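Local atomic coordinates of lectin (Trichosanthes anguina, PDB entry 4HR6), a protein that probably binds carbohydrate as a three-chain, nontoxic seed lectin homologous to type II ribosome-inactivating proteins. Residues K12-T17 with A91-F96; D86-A91 with L108-M113; E147-E152 with V171-S176; F120-Q125 with L141-L146. All coordinates share one frame; numbering follows the deposited sequence.

Interaction 1 (K12-T17 with A91-F96); sequences KDESIT and AISNLF
Glu14 and Ser93 form the polar centre of this contact, in which the turn entering strand 15-21, part of the N-terminal mixed sheet of the ribosome-inactivating-protein fold, meets the C-terminal end of helix 85-96. Ser93 OG donates a short hydrogen bond of 2.6 Å to Glu14 OE1, using the syn lone pair of that oxygen; Ser10 OG also bonds this atom. The other carboxylate oxygen belongs to a salt bridge within the turn, where Lys12 NZ reaches Glu14 OE2 at 2.9 Å from above the carboxylate plane, 40° out of it.

Aromatic contacts use the aliphatic part of the same glutamate. Its CB lies over one face of the Phe96 ring, 3.7 Å from the centroid, as a CH-pi contact. CG stands beside the backbone N (chi1 -54°) and follows the ring on the CD2 side, 3.9 Å from Phe96 CD2. At the edge of the ring, in its plane, Ser15 O approaches Phe96 CD1 to 3.5 Å.

The apolar portion is made by Ile16. Ile16 CD1 meets Leu95 CD1 at 3.4 Å, tighter than usual for two carbons, while Ile16 CG2 rests near Phe96 CB.

The carboxylate thus has partners at both oxygens, and the nearby ammonium group would be expected to favour its charged form. One glutamate serves the helix twice, through its acid group and through its methylenes against the phenylalanine.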
loop_
_atom_site.group_PDB
_atom_site.type_symbol
_atom_site.label_atom_id
_atom_site.label_comp_id
_atom_site.label_asym_id
_atom_site.label_seq_id
_atom_site.Cartn_x
_atom_site.Cartn_y
_atom_site.Cartn_z
ATOM N N LYS B 12 18.465 11.308 27.835
ATOM C CA LYS B 12 19.652 11.463 28.686
ATOM C C LYS B 12 20.918 11.778 27.877
ATOM O O LYS B 12 22.012 11.754 28.428
ATOM C CB LYS B 12 19.886 10.200 29.514
ATOM C CG LYS B 12 18.777 9.890 30.510
ATOM C CD LYS B 12 18.785 8.430 30.963
ATOM C CE LYS B 12 20.039 8.069 31.744
ATOM N NZ LYS B 12 20.163 6.596 31.978
ATOM N N ASP B 13 20.767 12.062 26.582
ATOM C CA ASP B 13 21.898 12.213 25.649
ATOM C C ASP B 13 22.839 11.005 25.541
ATOM O O ASP B 13 24.016 11.163 25.316
ATOM C CB ASP B 13 22.706 13.470 25.975
ATOM C CG ASP B 13 21.983 14.716 25.589
ATOM O OD1 ASP B 13 21.849 14.942 24.364
ATOM O OD2 ASP B 13 21.544 15.453 26.506
ATOM N N GLU B 14 22.309 9.803 25.710
ATOM C CA GLU B 14 23.051 8.595 25.445
ATOM C C GLU B 14 22.804 8.226 23.979
ATOM O O GLU B 14 21.648 8.119 23.551
ATOM C CB GLU B 14 22.549 7.472 26.332
ATOM C CG GLU B 14 22.535 7.752 27.831
ATOM C CD GLU B 14 21.475 6.927 28.554
ATOM O OE1 GLU B 14 20.313 6.840 28.044
ATOM O OE2 GLU B 14 21.800 6.366 29.624
ATOM N N SER B 15 23.874 8.013 23.216
ATOM C CA SER B 15 23.758 7.616 21.805
ATOM C C SER B 15 24.194 6.174 21.578
ATOM O O SER B 15 25.190 5.718 22.135
ATOM C CB SER B 15 24.595 8.530 20.937
ATOM O OG SER B 15 23.944 9.766 20.764
ATOM N N ILE B 16 23.428 5.444 20.776
ATOM C CA ILE B 16 23.875 4.157 20.254
ATOM C C ILE B 16 23.955 4.223 18.734
ATOM O O ILE B 16 23.248 5.002 18.109
ATOM C CB ILE B 16 22.957 3.007 20.659
ATOM C CG1 ILE B 16 21.571 3.139 20.012
ATOM C CG2 ILE B 16 22.847 2.932 22.185
ATOM C CD1 ILE B 16 20.679 1.952 20.291
ATOM N N THR B 17 24.842 3.420 18.157
ATOM C CA THR B 17 24.939 3.308 16.721
ATOM C C THR B 17 24.527 1.903 16.329
ATOM O O THR B 17 25.105 0.925 16.789
ATOM C CB THR B 17 26.363 3.571 16.227
ATOM O OG1 THR B 17 26.700 4.922 16.504
ATOM C CG2 THR B 17 26.462 3.363 14.731
ATOM N N ALA B 91 14.331 1.954 25.771
ATOM C CA ALA B 91 15.050 0.977 24.959
ATOM C C ALA B 91 16.468 1.444 24.606
ATOM O O ALA B 91 17.419 0.691 24.730
ATOM C CB ALA B 91 14.270 0.668 23.703
ATOM N N ILE B 92 16.599 2.696 24.204
ATOM C CA ILE B 92 17.895 3.240 23.878
ATOM C C ILE B 92 18.830 3.135 25.106
ATOM O O ILE B 92 19.961 2.598 25.014
ATOM C CB ILE B 92 17.758 4.696 23.370
ATOM C CG1 ILE B 92 17.079 4.706 22.007
ATOM C CG2 ILE B 92 19.122 5.362 23.238
ATOM C CD1 ILE B 92 16.680 6.093 21.524
ATOM N N SER B 93 18.332 3.578 26.260
ATOM C CA SER B 93 19.102 3.503 27.507
ATOM C C SER B 93 19.570 2.116 27.849
ATOM O O SER B 93 20.714 1.948 28.269
ATOM C CB SER B 93 18.298 4.070 28.686
ATOM O OG SER B 93 18.106 5.463 28.487
ATOM N N ASN B 94 18.684 1.130 27.698
ATOM C CA ASN B 94 19.025 -0.235 28.015
ATOM C C ASN B 94 20.138 -0.786 27.115
ATOM O O ASN B 94 20.988 -1.556 27.577
ATOM C CB ASN B 94 17.812 -1.148 27.879
ATOM C CG ASN B 94 16.712 -0.821 28.861
ATOM O OD1 ASN B 94 16.959 -0.424 29.997
ATOM N ND2 ASN B 94 15.476 -0.977 28.413
ATOM N N LEU B 95 20.077 -0.446 25.825
ATOM C CA LEU B 95 21.137 -0.807 24.885
ATOM C C LEU B 95 22.434 -0.093 25.242
ATOM O O LEU B 95 23.491 -0.692 25.190
ATOM C CB LEU B 95 20.767 -0.457 23.442
ATOM C CG LEU B 95 19.726 -1.273 22.671
ATOM C CD1 LEU B 95 20.010 -1.272 21.171
ATOM C CD2 LEU B 95 19.611 -2.684 23.162
ATOM N N PHE B 96 22.341 1.182 25.582
ATOM C CA PHE B 96 23.511 1.958 25.963
ATOM C C PHE B 96 24.246 1.375 27.167
ATOM O O PHE B 96 25.476 1.314 27.156
ATOM C CB PHE B 96 23.136 3.398 26.252
ATOM C CG PHE B 96 24.317 4.288 26.531
ATOM C CD1 PHE B 96 25.018 4.875 25.496
ATOM C CD2 PHE B 96 24.718 4.542 27.833
ATOM C CE1 PHE B 96 26.093 5.705 25.747
ATOM C CE2 PHE B 96 25.805 5.359 28.094
ATOM C CZ PHE B 96 26.492 5.948 27.043
#

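Interaction 2 (D86-A91 with L108-M113); sequences DPLDFA and LVIIQM
Leu88 fits between Ile110 and Met113 where two helices of the ribosome-inactivating-protein fold, 85-96 and 103-119, pack in its helical region. The short segments cross at 123°, with their axes 9.2 Å apart at closest approach, and the buried interface is wholly apolar.

Leu88 gives up the most surface. Its CG is anti to the backbone N (chi1 -177°), and beyond it the two methyls part company: CD1 lies 3.7 Å from Ile110 CG1, and CD2 lies 3.8 Å from Met113 CE. The Leu88 and Ile110 side chains cross at about a right angle, CD1 meeting CG1.

Ile110 has a second partner one helical turn further along the facing helix, since its CD1 comes within 3.8 Å of Ala91 CB. The CB of Ile110 does not aim at helix 85-96, but the end of its side chain comes closer.

Val109 does point at the facing helix. Its CG1 sits against the backbone, 3.9 Å from Leu88 CA, and also touches the side of Pro87, while its CB faces Ala91 CB at 4.2 Å. Ala91 CB therefore touches both Val109 and Ile110.

Other parts of the assembly close in around the same residues: Leu5 of another chain packs on Leu88, and Val127 and Phe131 of helix 121-132 lie against Met113. The methionine chain bends at its last torsion (chi3 70°), which places CE by Leu88 CD2. Its sulfur also takes part, Met113 SD lying 3.9 Å from Leu88 CB.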
loop_
_atom_site.group_PDB
_atom_site.type_symbol
_atom_site.label_atom_id
_atom_site.label_comp_id
_atom_site.label_asym_id
_atom_site.label_seq_id
_atom_site.Cartn_x
_atom_site.Cartn_y
_atom_site.Cartn_z
ATOM N N ASP B 86 8.273 6.934 24.962
ATOM C CA ASP B 86 8.960 6.596 26.197
ATOM C C ASP B 86 9.479 5.168 26.189
ATOM O O ASP B 86 10.547 4.912 26.698
ATOM C CB ASP B 86 8.068 6.858 27.429
ATOM C CG ASP B 86 7.736 8.334 27.605
ATOM O OD1 ASP B 86 8.656 9.173 27.636
ATOM O OD2 ASP B 86 6.537 8.662 27.712
ATOM N N PRO B 87 8.724 4.220 25.618
ATOM C CA PRO B 87 9.351 2.901 25.451
ATOM C C PRO B 87 10.641 2.936 24.625
ATOM O O PRO B 87 11.582 2.212 24.927
ATOM C CB PRO B 87 8.272 2.106 24.739
ATOM C CG PRO B 87 6.984 2.728 25.258
ATOM C CD PRO B 87 7.291 4.189 25.292
ATOM N N LEU B 88 10.686 3.776 23.600
ATOM C CA LEU B 88 11.881 3.912 22.768
ATOM C C LEU B 88 13.035 4.500 23.562
ATOM O O LEU B 88 14.145 4.019 23.473
ATOM C CB LEU B 88 11.582 4.768 21.545
ATOM C CG LEU B 88 12.729 4.956 20.533
ATOM C CD1 LEU B 88 13.325 3.633 20.047
ATOM C CD2 LEU B 88 12.224 5.773 19.355
ATOM N N ASP B 89 12.752 5.544 24.341
ATOM C CA ASP B 89 13.749 6.209 25.183
ATOM C C ASP B 89 14.349 5.197 26.161
ATOM O O ASP B 89 15.559 5.106 26.308
ATOM C CB ASP B 89 13.099 7.373 25.937
ATOM C CG ASP B 89 14.115 8.370 26.477
ATOM O OD1 ASP B 89 14.794 9.024 25.682
ATOM O OD2 ASP B 89 14.239 8.487 27.701
ATOM N N PHE B 90 13.471 4.421 26.795
ATOM C CA PHE B 90 13.844 3.373 27.707
ATOM C C PHE B 90 14.751 2.350 26.968
ATOM O O PHE B 90 15.771 1.919 27.491
ATOM C CB PHE B 90 12.554 2.703 28.220
ATOM C CG PHE B 90 12.757 1.624 29.260
ATOM C CD1 PHE B 90 12.037 0.459 29.200
ATOM C CD2 PHE B 90 13.641 1.786 30.307
ATOM C CE1 PHE B 90 12.192 -0.530 30.158
ATOM C CE2 PHE B 90 13.816 0.802 31.265
ATOM C CZ PHE B 90 13.091 -0.353 31.193
ATOM N N ALA B 91 14.331 1.954 25.771
ATOM C CA ALA B 91 15.050 0.977 24.959
ATOM C C ALA B 91 16.468 1.444 24.606
ATOM O O ALA B 91 17.419 0.691 24.730
ATOM C CB ALA B 91 14.270 0.668 23.703
ATOM N N LEU B 108 13.196 -5.355 20.200
ATOM C CA LEU B 108 11.834 -5.433 19.657
ATOM C C LEU B 108 11.183 -4.046 19.466
ATOM O O LEU B 108 10.581 -3.755 18.421
ATOM C CB LEU B 108 10.990 -6.299 20.570
ATOM C CG LEU B 108 10.576 -7.718 20.169
ATOM C CD1 LEU B 108 11.252 -8.258 18.941
ATOM C CD2 LEU B 108 10.713 -8.675 21.352
ATOM N N VAL B 109 11.361 -3.173 20.446
ATOM C CA VAL B 109 10.867 -1.813 20.335
ATOM C C VAL B 109 11.540 -1.057 19.193
ATOM O O VAL B 109 10.879 -0.465 18.326
ATOM C CB VAL B 109 11.065 -1.053 21.661
ATOM C CG1 VAL B 109 10.663 0.396 21.509
ATOM C CG2 VAL B 109 10.258 -1.705 22.785
ATOM N N ILE B 110 12.871 -1.082 19.193
ATOM C CA ILE B 110 13.653 -0.281 18.275
ATOM C C ILE B 110 13.464 -0.760 16.834
ATOM O O ILE B 110 13.258 0.043 15.935
ATOM C CB ILE B 110 15.141 -0.295 18.672
ATOM C CG1 ILE B 110 15.352 0.549 19.922
ATOM C CG2 ILE B 110 16.000 0.249 17.542
ATOM C CD1 ILE B 110 16.578 0.176 20.711
ATOM N N ILE B 111 13.529 -2.067 16.624
ATOM C CA ILE B 111 13.401 -2.622 15.293
ATOM C C ILE B 111 12.043 -2.224 14.699
ATOM O O ILE B 111 11.967 -1.745 13.574
ATOM C CB ILE B 111 13.628 -4.162 15.312
ATOM C CG1 ILE B 111 15.116 -4.448 15.560
ATOM C CG2 ILE B 111 13.185 -4.820 14.018
ATOM C CD1 ILE B 111 15.419 -5.897 15.842
ATOM N N GLN B 112 10.981 -2.378 15.473
ATOM C CA GLN B 112 9.654 -2.050 14.967
ATOM C C GLN B 112 9.493 -0.570 14.676
ATOM O O GLN B 112 9.001 -0.198 13.621
ATOM C CB GLN B 112 8.588 -2.534 15.921
ATOM C CG GLN B 112 8.486 -4.039 15.929
ATOM C CD GLN B 112 7.350 -4.512 16.778
ATOM O OE1 GLN B 112 7.462 -4.593 18.003
ATOM N NE2 GLN B 112 6.246 -4.829 16.138
ATOM N N MET B 113 9.948 0.271 15.595
ATOM C CA MET B 113 9.745 1.705 15.480
ATOM C C MET B 113 10.662 2.365 14.471
ATOM O O MET B 113 10.381 3.493 14.040
ATOM C CB MET B 113 9.911 2.377 16.825
ATOM C CG MET B 113 8.772 2.096 17.778
ATOM S SD MET B 113 8.934 2.932 19.371
ATOM C CE MET B 113 8.649 4.641 18.891
#

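Interaction 3 (E147-E152 with V171-S176); sequences EDNWSE and VELYNS
Asn149 and Val171 join helix 141-159 to the antiparallel two-stranded sheet of 166-174 and 180-185, a helix-on-sheet contact in the C-terminal part of the chain. Helix and strand run at 151° to one another, and the segment axes come within 9.3 Å at their closest. The helix is kinked where the N atoms of Ser151 and Glu152 make no bond to the preceding turn.

The asparagine carries most of the contact. Its CG is anti to the carbonyl carbon and beside the backbone N (chi1 -75°), which places CG against the valine, 3.9 Å from Val171 CG1, and the two side chains slide past each other in opposite directions. Val171 CG1, anti to its own backbone N (chi1 179°), is the branch that meets both CB and CG of the asparagine. The other branch, Val171 CG2, reaches toward Glu152 CG at 4.4 Å, a loose contact.

The two ends of the amide behave differently. Asn149 ND2 is hydrogen-bonded to Ser145 O, one turn back in its own helix, and Asn149 ND2 passes Glu172 O at 3.6 Å without a hydrogen bond there. OD1 turns to solvent-mediated bonding instead. The carboxylate of Glu152 has its partners elsewhere, in Gln156 and in Asn1 of another chain.

A single water spans the gap between helix and strand, donating to Asn149 OD1 at 3.0 Å and accepting from Glu172 N at 3.0 Å.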
loop_
_atom_site.group_PDB
_atom_site.type_symbol
_atom_site.label_atom_id
_atom_site.label_comp_id
_atom_site.label_asym_id
_atom_site.label_seq_id
_atom_site.Cartn_x
_atom_site.Cartn_y
_atom_site.Cartn_z
ATOM N N GLU B 147 4.556 -7.116 9.212
ATOM C CA GLU B 147 5.942 -7.448 9.562
ATOM C C GLU B 147 6.312 -8.858 9.099
ATOM O O GLU B 147 7.339 -9.064 8.457
ATOM C CB GLU B 147 6.161 -7.317 11.069
ATOM C CG GLU B 147 6.120 -5.873 11.571
ATOM C CD GLU B 147 6.161 -5.772 13.086
ATOM O OE1 GLU B 147 6.267 -6.807 13.760
ATOM O OE2 GLU B 147 6.073 -4.660 13.625
ATOM N N ASP B 148 5.452 -9.811 9.415
ATOM C CA ASP B 148 5.696 -11.203 9.106
ATOM C C ASP B 148 5.644 -11.527 7.601
ATOM O O ASP B 148 6.231 -12.519 7.171
ATOM C CB ASP B 148 4.706 -12.090 9.865
ATOM C CG ASP B 148 4.960 -12.114 11.370
ATOM O OD1 ASP B 148 6.026 -11.671 11.842
ATOM O OD2 ASP B 148 4.071 -12.590 12.086
ATOM N N ASN B 149 4.951 -10.716 6.804
ATOM C CA ASN B 149 4.800 -10.997 5.356
ATOM C C ASN B 149 5.598 -10.125 4.413
ATOM O O ASN B 149 5.449 -10.244 3.203
ATOM C CB ASN B 149 3.324 -10.908 4.969
ATOM C CG ASN B 149 2.538 -12.107 5.436
ATOM O OD1 ASN B 149 2.729 -13.199 4.942
ATOM N ND2 ASN B 149 1.683 -11.918 6.402
ATOM N N TRP B 150 6.450 -9.242 4.940
ATOM C CA TRP B 150 7.176 -8.288 4.086
ATOM C C TRP B 150 7.999 -8.942 2.985
ATOM O O TRP B 150 8.037 -8.461 1.848
ATOM C CB TRP B 150 8.103 -7.436 4.943
ATOM C CG TRP B 150 8.926 -6.502 4.182
ATOM C CD1 TRP B 150 8.493 -5.427 3.482
ATOM C CD2 TRP B 150 10.356 -6.510 4.064
ATOM N NE1 TRP B 150 9.562 -4.760 2.923
ATOM C CE2 TRP B 150 10.715 -5.411 3.255
ATOM C CE3 TRP B 150 11.365 -7.351 4.549
ATOM C CZ2 TRP B 150 12.038 -5.118 2.920
ATOM C CZ3 TRP B 150 12.686 -7.063 4.221
ATOM C CH2 TRP B 150 13.012 -5.945 3.422
ATOM N N SER B 151 8.699 -10.014 3.340
ATOM C CA SER B 151 9.503 -10.741 2.373
ATOM C C SER B 151 8.651 -11.310 1.255
ATOM O O SER B 151 8.968 -11.168 0.089
ATOM C CB SER B 151 10.253 -11.890 3.055
ATOM O OG SER B 151 11.048 -12.543 2.088
ATOM N N GLU B 152 7.579 -11.969 1.644
ATOM C CA GLU B 152 6.637 -12.586 0.727
ATOM C C GLU B 152 5.908 -11.549 -0.145
ATOM O O GLU B 152 5.715 -11.782 -1.336
ATOM C CB GLU B 152 5.633 -13.381 1.548
ATOM C CG GLU B 152 4.641 -14.205 0.760
ATOM C CD GLU B 152 5.280 -15.292 -0.094
ATOM O OE1 GLU B 152 6.405 -15.727 0.201
ATOM O OE2 GLU B 152 4.633 -15.712 -1.073
ATOM N N VAL B 171 -1.529 -13.413 -0.109
ATOM C CA VAL B 171 -1.012 -12.944 1.179
ATOM C C VAL B 171 -2.185 -12.625 2.110
ATOM O O VAL B 171 -3.129 -11.974 1.700
ATOM C CB VAL B 171 -0.178 -11.670 1.009
ATOM C CG1 VAL B 171 0.325 -11.183 2.362
ATOM C CG2 VAL B 171 0.983 -11.911 0.048
ATOM N N GLU B 172 -2.091 -13.058 3.363
ATOM C CA GLU B 172 -3.127 -12.877 4.358
ATOM C C GLU B 172 -2.792 -11.714 5.272
ATOM O O GLU B 172 -1.896 -11.807 6.098
ATOM C CB GLU B 172 -3.274 -14.149 5.197
ATOM C CG GLU B 172 -3.350 -15.408 4.355
ATOM C CD GLU B 172 -3.897 -16.597 5.113
ATOM O OE1 GLU B 172 -3.347 -16.951 6.173
ATOM O OE2 GLU B 172 -4.885 -17.175 4.643
ATOM N N LEU B 173 -3.506 -10.606 5.109
ATOM C CA LEU B 173 -3.332 -9.450 5.981
ATOM C C LEU B 173 -4.578 -9.201 6.812
ATOM O O LEU B 173 -5.663 -9.661 6.476
ATOM C CB LEU B 173 -3.007 -8.216 5.161
ATOM C CG LEU B 173 -1.703 -8.235 4.366
ATOM C CD1 LEU B 173 -1.542 -6.900 3.660
ATOM C CD2 LEU B 173 -0.506 -8.514 5.265
ATOM N N TYR B 174 -4.398 -8.483 7.912
ATOM C CA TYR B 174 -5.479 -8.099 8.786
ATOM C C TYR B 174 -5.654 -6.599 8.797
ATOM O O TYR B 174 -4.687 -5.869 8.656
ATOM C CB TYR B 174 -5.209 -8.597 10.200
ATOM C CG TYR B 174 -5.343 -10.075 10.301
ATOM C CD1 TYR B 174 -4.255 -10.903 10.076
ATOM C CD2 TYR B 174 -6.571 -10.660 10.583
ATOM C CE1 TYR B 174 -4.367 -12.276 10.158
ATOM C CE2 TYR B 174 -6.700 -12.038 10.662
ATOM C CZ TYR B 174 -5.595 -12.838 10.448
ATOM O OH TYR B 174 -5.709 -14.206 10.521
ATOM N N ASN B 175 -6.901 -6.142 8.965
ATOM C CA ASN B 175 -7.177 -4.720 9.165
ATOM C C ASN B 175 -7.245 -4.430 10.642
ATOM O O ASN B 175 -7.067 -5.336 11.449
ATOM C CB ASN B 175 -8.420 -4.242 8.381
ATOM C CG ASN B 175 -9.747 -4.777 8.919
ATOM O OD1 ASN B 175 -9.846 -5.393 9.983
ATOM N ND2 ASN B 175 -10.788 -4.533 8.153
ATOM N N SER B 176 -7.450 -3.167 10.995
ATOM C CA SER B 176 -7.498 -2.764 12.403
ATOM C C SER B 176 -8.675 -3.351 13.196
ATOM O O SER B 176 -8.653 -3.327 14.421
ATOM C CB SER B 176 -7.507 -1.235 12.534
ATOM O OG SER B 176 -6.472 -0.653 11.773
HETATM O O HOH W 1 0.325 -14.743 3.936
#

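Interaction 4 (F120-Q125 with L141-L146); sequences FRFIEQ and LAIVSL
The segments 121-125 and 141-146 of helices 121-132 and 141-159 approach at 135° with axes 10.2 Å apart at their closest, and the CA atoms of Ile123 and Ile143 come to 6.5 Å. Leu146 is the residue most enclosed by the other segment, and its branches are shared between two phenylalanines.

Phe120, at the N-cap position of helix 121-132, lays its ring over the CB of that leucine. Leu146 CB sits 3.9 Å from the ring centroid and 7° off the normal, a CH-pi contact placed over the centre. Beside it, Leu146 CD2 meets Phe120 CE1 at 3.9 Å, and the rim of the ring also rests by the backbone, Phe120 CZ lying 3.3 Å from Leu146 O.

The other methyl goes to Phe122, where Leu146 CD1 is 3.8 Å from Phe122 CD2. The CG of Phe122 is anti to its backbone N (chi1 -178°), and the Phe122 and Leu146 side chains cross at about a right angle. Further along, Phe122 CE2 touches both Ala142 CB and Ile143 CG1, each at 3.8 Å. Ile123 completes the row, its CD1 against Ile143 CG2 at 4.0 Å.

All the touching residues are buried and the side-chain contacts are apolar. The ring of Trp150, later in helix 141-159, meets that of Phe120. Leu173 packs on Leu146 and Tyr264 of another chain stacks on Phe122, so both strand 166-174 and another chain pack against this pair.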
loop_
_atom_site.group_PDB
_atom_site.type_symbol
_atom_site.label_atom_id
_atom_site.label_comp_id
_atom_site.label_asym_id
_atom_site.label_seq_id
_atom_site.Cartn_x
_atom_site.Cartn_y
_atom_site.Cartn_z
ATOM N N PHE B 120 6.819 0.169 5.923
ATOM C CA PHE B 120 5.373 0.299 5.780
ATOM C C PHE B 120 4.857 1.663 6.283
ATOM O O PHE B 120 5.065 2.007 7.437
ATOM C CB PHE B 120 4.654 -0.784 6.571
ATOM C CG PHE B 120 4.926 -2.180 6.095
ATOM C CD1 PHE B 120 4.259 -2.694 4.996
ATOM C CD2 PHE B 120 5.860 -2.982 6.749
ATOM C CE1 PHE B 120 4.503 -3.985 4.558
ATOM C CE2 PHE B 120 6.115 -4.270 6.315
ATOM C CZ PHE B 120 5.430 -4.775 5.217
ATOM N N ARG B 121 4.157 2.392 5.413
ATOM C CA ARG B 121 3.475 3.641 5.766
ATOM C C ARG B 121 2.478 3.459 6.910
ATOM O O ARG B 121 2.417 4.283 7.808
ATOM C CB ARG B 121 2.784 4.240 4.537
ATOM C CG ARG B 121 3.754 4.763 3.473
ATOM C CD ARG B 121 3.129 5.912 2.660
ATOM N NE ARG B 121 4.098 6.519 1.752
ATOM C CZ ARG B 121 4.388 6.080 0.519
ATOM N NH1 ARG B 121 3.771 5.020 -0.006
ATOM N NH2 ARG B 121 5.305 6.718 -0.208
ATOM N N PHE B 122 1.764 2.342 6.936
ATOM C CA PHE B 122 0.808 2.074 8.009
ATOM C C PHE B 122 1.470 2.034 9.391
ATOM O O PHE B 122 0.897 2.512 10.390
ATOM C CB PHE B 122 0.069 0.764 7.744
ATOM C CG PHE B 122 -0.963 0.444 8.763
ATOM C CD1 PHE B 122 -2.175 1.111 8.763
ATOM C CD2 PHE B 122 -0.728 -0.502 9.738
ATOM C CE1 PHE B 122 -3.142 0.829 9.719
ATOM C CE2 PHE B 122 -1.683 -0.787 10.698
ATOM C CZ PHE B 122 -2.901 -0.126 10.682
ATOM N N ILE B 123 2.687 1.493 9.447
ATOM C CA ILE B 123 3.406 1.390 10.709
ATOM C C ILE B 123 4.027 2.733 11.053
ATOM O O ILE B 123 3.968 3.173 12.175
ATOM C CB ILE B 123 4.471 0.257 10.694
ATOM C CG1 ILE B 123 3.778 -1.088 10.535
ATOM C CG2 ILE B 123 5.281 0.254 11.990
ATOM C CD1 ILE B 123 4.740 -2.241 10.317
ATOM N N GLU B 124 4.618 3.381 10.084
ATOM C CA GLU B 124 5.079 4.745 10.274
ATOM C C GLU B 124 3.982 5.637 10.895
ATOM O O GLU B 124 4.233 6.358 11.867
ATOM C CB GLU B 124 5.509 5.323 8.943
ATOM C CG GLU B 124 6.085 6.729 9.030
ATOM C CD GLU B 124 6.157 7.407 7.679
ATOM O OE1 GLU B 124 6.730 8.519 7.598
ATOM O OE2 GLU B 124 5.668 6.817 6.695
ATOM N N GLN B 125 2.782 5.581 10.321
ATOM C CA GLN B 125 1.674 6.420 10.765
ATOM C C GLN B 125 1.204 6.031 12.156
ATOM O O GLN B 125 0.926 6.894 12.968
ATOM C CB GLN B 125 0.498 6.404 9.770
ATOM C CG GLN B 125 -0.588 7.449 10.075
ATOM C CD GLN B 125 -0.049 8.872 10.088
ATOM O OE1 GLN B 125 0.501 9.334 9.107
ATOM N NE2 GLN B 125 -0.182 9.556 11.212
ATOM N N LEU B 141 -2.843 -7.402 15.045
ATOM C CA LEU B 141 -2.597 -8.224 13.870
ATOM C C LEU B 141 -2.387 -7.440 12.582
ATOM O O LEU B 141 -1.730 -7.920 11.654
ATOM C CB LEU B 141 -3.750 -9.216 13.692
ATOM C CG LEU B 141 -3.779 -10.310 14.759
ATOM C CD1 LEU B 141 -5.061 -11.120 14.683
ATOM C CD2 LEU B 141 -2.573 -11.226 14.585
ATOM N N ALA B 142 -2.952 -6.245 12.509
ATOM C CA ALA B 142 -2.708 -5.375 11.380
ATOM C C ALA B 142 -1.208 -5.119 11.197
ATOM O O ALA B 142 -0.683 -5.294 10.109
ATOM C CB ALA B 142 -3.462 -4.063 11.552
ATOM N N ILE B 143 -0.533 -4.704 12.265
ATOM C CA ILE B 143 0.890 -4.433 12.213
ATOM C C ILE B 143 1.692 -5.738 12.069
ATOM O O ILE B 143 2.522 -5.856 11.192
ATOM C CB ILE B 143 1.338 -3.612 13.438
ATOM C CG1 ILE B 143 0.763 -2.187 13.302
ATOM C CG2 ILE B 143 2.855 -3.586 13.558
ATOM C CD1 ILE B 143 1.155 -1.177 14.358
ATOM N N VAL B 144 1.414 -6.717 12.917
ATOM C CA VAL B 144 2.168 -7.962 12.936
ATOM C C VAL B 144 2.133 -8.703 11.608
ATOM O O VAL B 144 3.162 -9.240 11.193
ATOM C CB VAL B 144 1.706 -8.863 14.090
ATOM C CG1 VAL B 144 2.181 -10.294 13.913
ATOM C CG2 VAL B 144 2.231 -8.307 15.405
ATOM N N SER B 145 0.976 -8.734 10.945
ATOM C CA SER B 145 0.835 -9.434 9.660
ATOM C C SER B 145 1.648 -8.763 8.541
ATOM O O SER B 145 2.145 -9.431 7.641
ATOM C CB SER B 145 -0.645 -9.584 9.256
ATOM O OG SER B 145 -1.260 -8.342 8.978
ATOM N N LEU B 146 1.806 -7.447 8.612
ATOM C CA LEU B 146 2.680 -6.748 7.689
ATOM C C LEU B 146 4.141 -7.131 7.946
ATOM O O LEU B 146 4.871 -7.450 7.016
ATOM C CB LEU B 146 2.522 -5.241 7.832
ATOM C CG LEU B 146 1.183 -4.630 7.422
ATOM C CD1 LEU B 146 1.165 -3.146 7.796
ATOM C CD2 LEU B 146 0.948 -4.805 5.938
#

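From the N terminus, interaction 1 joins the start of strand 15-21 to the end of helix 85-96, closing a long loop that holds much of the mixed sheet. Interaction 2 opens on that same helix before interaction 1 has closed, so the two cross; they share Ala91, and Leu95 CD1 lies 3.8 Å from Ile110 CD1. Helix 103-119 then leads directly into helix 121-132, which begins interaction 4, a short loop to helix 141-159. Interaction 3 follows in series on that helix and ends on strand 166-174 of the C-terminal hairpin, with its centre about 8 Å from that of interaction 4. Gln112 and Glu147 link interactions 2 and 3 by a probable hydrogen bond, joining helices 103-119 and 141-159.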